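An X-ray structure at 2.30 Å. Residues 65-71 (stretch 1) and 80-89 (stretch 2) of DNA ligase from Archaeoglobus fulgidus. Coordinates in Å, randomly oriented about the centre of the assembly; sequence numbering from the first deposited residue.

Stretch 1, residues 65-71: GIGLLYE
Stretch 2 (80-89) KRSEIESMIR

Two helices that cross at an oblique angle can still pack closely, and this pair from an archaeal DNA ligase is a clear example. Gly65 (phi/psi -87/163°) and Lys80 (-73/155°) are the N-caps; helices 66-71 and 81-89 follow with phi near -60° and psi near -40°, Arg89 departing most, at -77/-26°, and both continue beyond these residues. Regular i to i+4 bonds, such as Tyr70 N to Ile66 O (3.0 Å) and Glu85 N to Arg81 O (2.9 Å), hold each helix. Their axes approach to 10.3 Å, with 119° between the N-to-C directions, and the register is set by Tyr70 and Arg81, whose CA atoms lie 6.1 Å apart.

One large aromatic side chain joins the helices. Tyr70 (chi1 -81°, m; chi2 123°) is the knob, its side chain seated among Arg81, Ile84, Glu85 and Ile88, one helical face of the partner. The aliphatic part of Glu85 (m, t, chi3 -12°) covers one ring face: its CG lies 3.7 Å from the Tyr70 ring centroid, a CH-pi contact. Ile84 (m, t) meets the ring edge, with CG2 3.6 Å from Tyr70 CD2, while Tyr70 OH reaches to 3.4 Å from Ile88 CG2. Beyond the ring, Ile66 (t, t) extends its CD1 to 3.9 Å from CD1 of Ile88 (chi1 -148°, chi2 t), adding an apolar contact.

Charge is arranged around this packing. Arg81, extended (t, t, t, chi4 174°), lays a guanidinium face over Tyr70 CB, which is 3.5 Å from Arg81 NE, and Arg81 NH2 lies 3.8 Å from Gly67 CA. Within its own helix, Arg81 NE donates to Glu85 OE2 at 2.8 Å, a salt bridge that joins two walls of the tyrosine pocket. Across the interface, Glu71 (m, m, chi3 73°) brings OE1 to 3.9 Å from Arg81 NH1, a long salt bridge. No hydrogen bond links the stretches; what joins them is close packing, which buries 382 Å² over both sides, and the long salt bridge.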

# COMPACT_ATOMS: atom_id res chain seq x y z
N GLY A 65 1.74 13.47 -11.97
CA GLY A 65 2.16 12.41 -12.89
C GLY A 65 3.44 12.79 -13.62
O GLY A 65 3.82 13.99 -13.66
N ILE A 66 4.10 11.79 -14.20
CA ILE A 66 5.35 12.01 -14.92
C ILE A 66 5.27 13.10 -16.01
O ILE A 66 6.26 13.77 -16.30
CB ILE A 66 5.94 10.67 -15.47
CG1 ILE A 66 7.43 10.85 -15.80
CG2 ILE A 66 5.12 10.12 -16.66
CD1 ILE A 66 8.17 9.58 -16.10
N GLY A 67 4.09 13.25 -16.61
CA GLY A 67 3.84 14.28 -17.63
C GLY A 67 4.03 15.70 -17.11
O GLY A 67 4.57 16.55 -17.82
N LEU A 68 3.59 15.96 -15.87
CA LEU A 68 3.84 17.24 -15.21
C LEU A 68 5.32 17.48 -14.96
O LEU A 68 5.80 18.61 -15.10
CB LEU A 68 3.07 17.34 -13.88
CG LEU A 68 1.63 17.82 -13.94
CD1 LEU A 68 0.78 16.91 -14.80
CD2 LEU A 68 1.06 17.93 -12.54
N LEU A 69 6.05 16.42 -14.61
CA LEU A 69 7.50 16.49 -14.43
C LEU A 69 8.22 16.86 -15.73
O LEU A 69 9.14 17.69 -15.72
CB LEU A 69 8.05 15.17 -13.87
CG LEU A 69 8.34 15.05 -12.37
CD1 LEU A 69 7.36 15.86 -11.53
CD2 LEU A 69 8.33 13.60 -11.93
N TYR A 70 7.81 16.24 -16.84
CA TYR A 70 8.36 16.55 -18.15
C TYR A 70 8.24 18.04 -18.52
O TYR A 70 9.22 18.66 -18.91
CB TYR A 70 7.71 15.69 -19.24
CG TYR A 70 8.30 14.30 -19.36
CD1 TYR A 70 7.50 13.17 -19.23
CD2 TYR A 70 9.66 14.12 -19.60
CE1 TYR A 70 8.03 11.89 -19.33
CE2 TYR A 70 10.20 12.85 -19.70
CZ TYR A 70 9.38 11.74 -19.57
OH TYR A 70 9.93 10.49 -19.68
N GLU A 71 7.04 18.59 -18.38
CA GLU A 71 6.79 20.00 -18.67
C GLU A 71 7.64 20.94 -17.81
O GLU A 71 8.16 21.94 -18.32
CB GLU A 71 5.31 20.34 -18.50
CG GLU A 71 4.34 19.40 -19.22
CD GLU A 71 4.10 19.78 -20.68
OE1 GLU A 71 5.01 19.57 -21.52
OE2 GLU A 71 3.00 20.27 -20.98
N LYS A 80 13.45 20.27 -25.31
CA LYS A 80 12.07 19.87 -25.60
C LYS A 80 11.74 18.52 -25.01
O LYS A 80 12.63 17.69 -24.79
CB LYS A 80 11.77 19.92 -27.10
CG LYS A 80 11.87 21.32 -27.73
CD LYS A 80 10.68 22.26 -27.35
CE LYS A 80 10.95 23.16 -26.12
NZ LYS A 80 12.17 24.03 -26.25
N ARG A 81 10.46 18.30 -24.75
CA ARG A 81 9.99 17.10 -24.05
C ARG A 81 10.41 15.80 -24.74
O ARG A 81 10.79 14.84 -24.06
CB ARG A 81 8.47 17.15 -23.85
CG ARG A 81 7.95 16.04 -22.96
CD ARG A 81 6.50 16.22 -22.60
NE ARG A 81 5.95 14.94 -22.17
CZ ARG A 81 4.73 14.76 -21.68
NH1 ARG A 81 3.91 15.80 -21.54
NH2 ARG A 81 4.34 13.54 -21.32
N SER A 82 10.36 15.77 -26.07
CA SER A 82 10.77 14.60 -26.86
C SER A 82 12.21 14.17 -26.57
O SER A 82 12.50 12.99 -26.47
CB SER A 82 10.57 14.83 -28.36
OG SER A 82 11.40 15.88 -28.84
N GLU A 83 13.10 15.15 -26.41
CA GLU A 83 14.49 14.87 -26.01
C GLU A 83 14.61 14.36 -24.56
O GLU A 83 15.39 13.45 -24.29
CB GLU A 83 15.39 16.08 -26.24
CG GLU A 83 16.89 15.77 -26.11
CD GLU A 83 17.79 16.92 -26.56
OE1 GLU A 83 17.33 17.83 -27.30
OE2 GLU A 83 18.98 16.91 -26.17
N ILE A 84 13.86 14.96 -23.63
CA ILE A 84 13.87 14.53 -22.23
C ILE A 84 13.35 13.09 -22.10
O ILE A 84 13.83 12.32 -21.26
CB ILE A 84 13.05 15.48 -21.31
CG1 ILE A 84 13.50 16.94 -21.49
CG2 ILE A 84 13.17 15.05 -19.84
CD1 ILE A 84 12.75 17.98 -20.65
N GLU A 85 12.37 12.74 -22.92
CA GLU A 85 11.83 11.38 -22.98
C GLU A 85 12.85 10.37 -23.50
O GLU A 85 13.01 9.29 -22.92
CB GLU A 85 10.52 11.34 -23.77
CG GLU A 85 9.38 12.04 -23.02
CD GLU A 85 8.16 12.35 -23.87
OE1 GLU A 85 8.24 12.24 -25.12
OE2 GLU A 85 7.11 12.70 -23.29
N SER A 86 13.60 10.73 -24.54
CA SER A 86 14.66 9.84 -25.01
C SER A 86 15.76 9.69 -23.96
O SER A 86 16.37 8.62 -23.85
CB SER A 86 15.23 10.30 -26.35
OG SER A 86 16.32 11.18 -26.18
N MET A 87 16.00 10.75 -23.19
CA MET A 87 16.95 10.72 -22.08
C MET A 87 16.54 9.73 -20.98
O MET A 87 17.40 9.07 -20.41
CB MET A 87 17.17 12.12 -21.50
CG MET A 87 17.91 13.10 -22.40
SD MET A 87 18.02 14.76 -21.66
CE MET A 87 19.40 14.52 -20.53
N ILE A 88 15.24 9.64 -20.67
CA ILE A 88 14.77 8.68 -19.66
C ILE A 88 15.05 7.22 -20.07
O ILE A 88 15.39 6.40 -19.23
CB ILE A 88 13.28 8.88 -19.24
CG1 ILE A 88 13.09 8.47 -17.77
CG2 ILE A 88 12.30 8.10 -20.16
CD1 ILE A 88 11.66 8.44 -17.28
N ARG A 89 14.94 6.94 -21.37
CA ARG A 89 15.24 5.61 -21.92
C ARG A 89 16.75 5.38 -22.02
O ARG A 89 17.21 4.24 -21.97
CB ARG A 89 14.56 5.42 -23.27
CG ARG A 89 13.03 5.44 -23.19
CD ARG A 89 12.36 5.16 -24.53
NE ARG A 89 12.54 6.23 -25.51
CZ ARG A 89 11.72 7.26 -25.68
NH1 ARG A 89 10.63 7.39 -24.94
NH2 ARG A 89 11.99 8.17 -26.61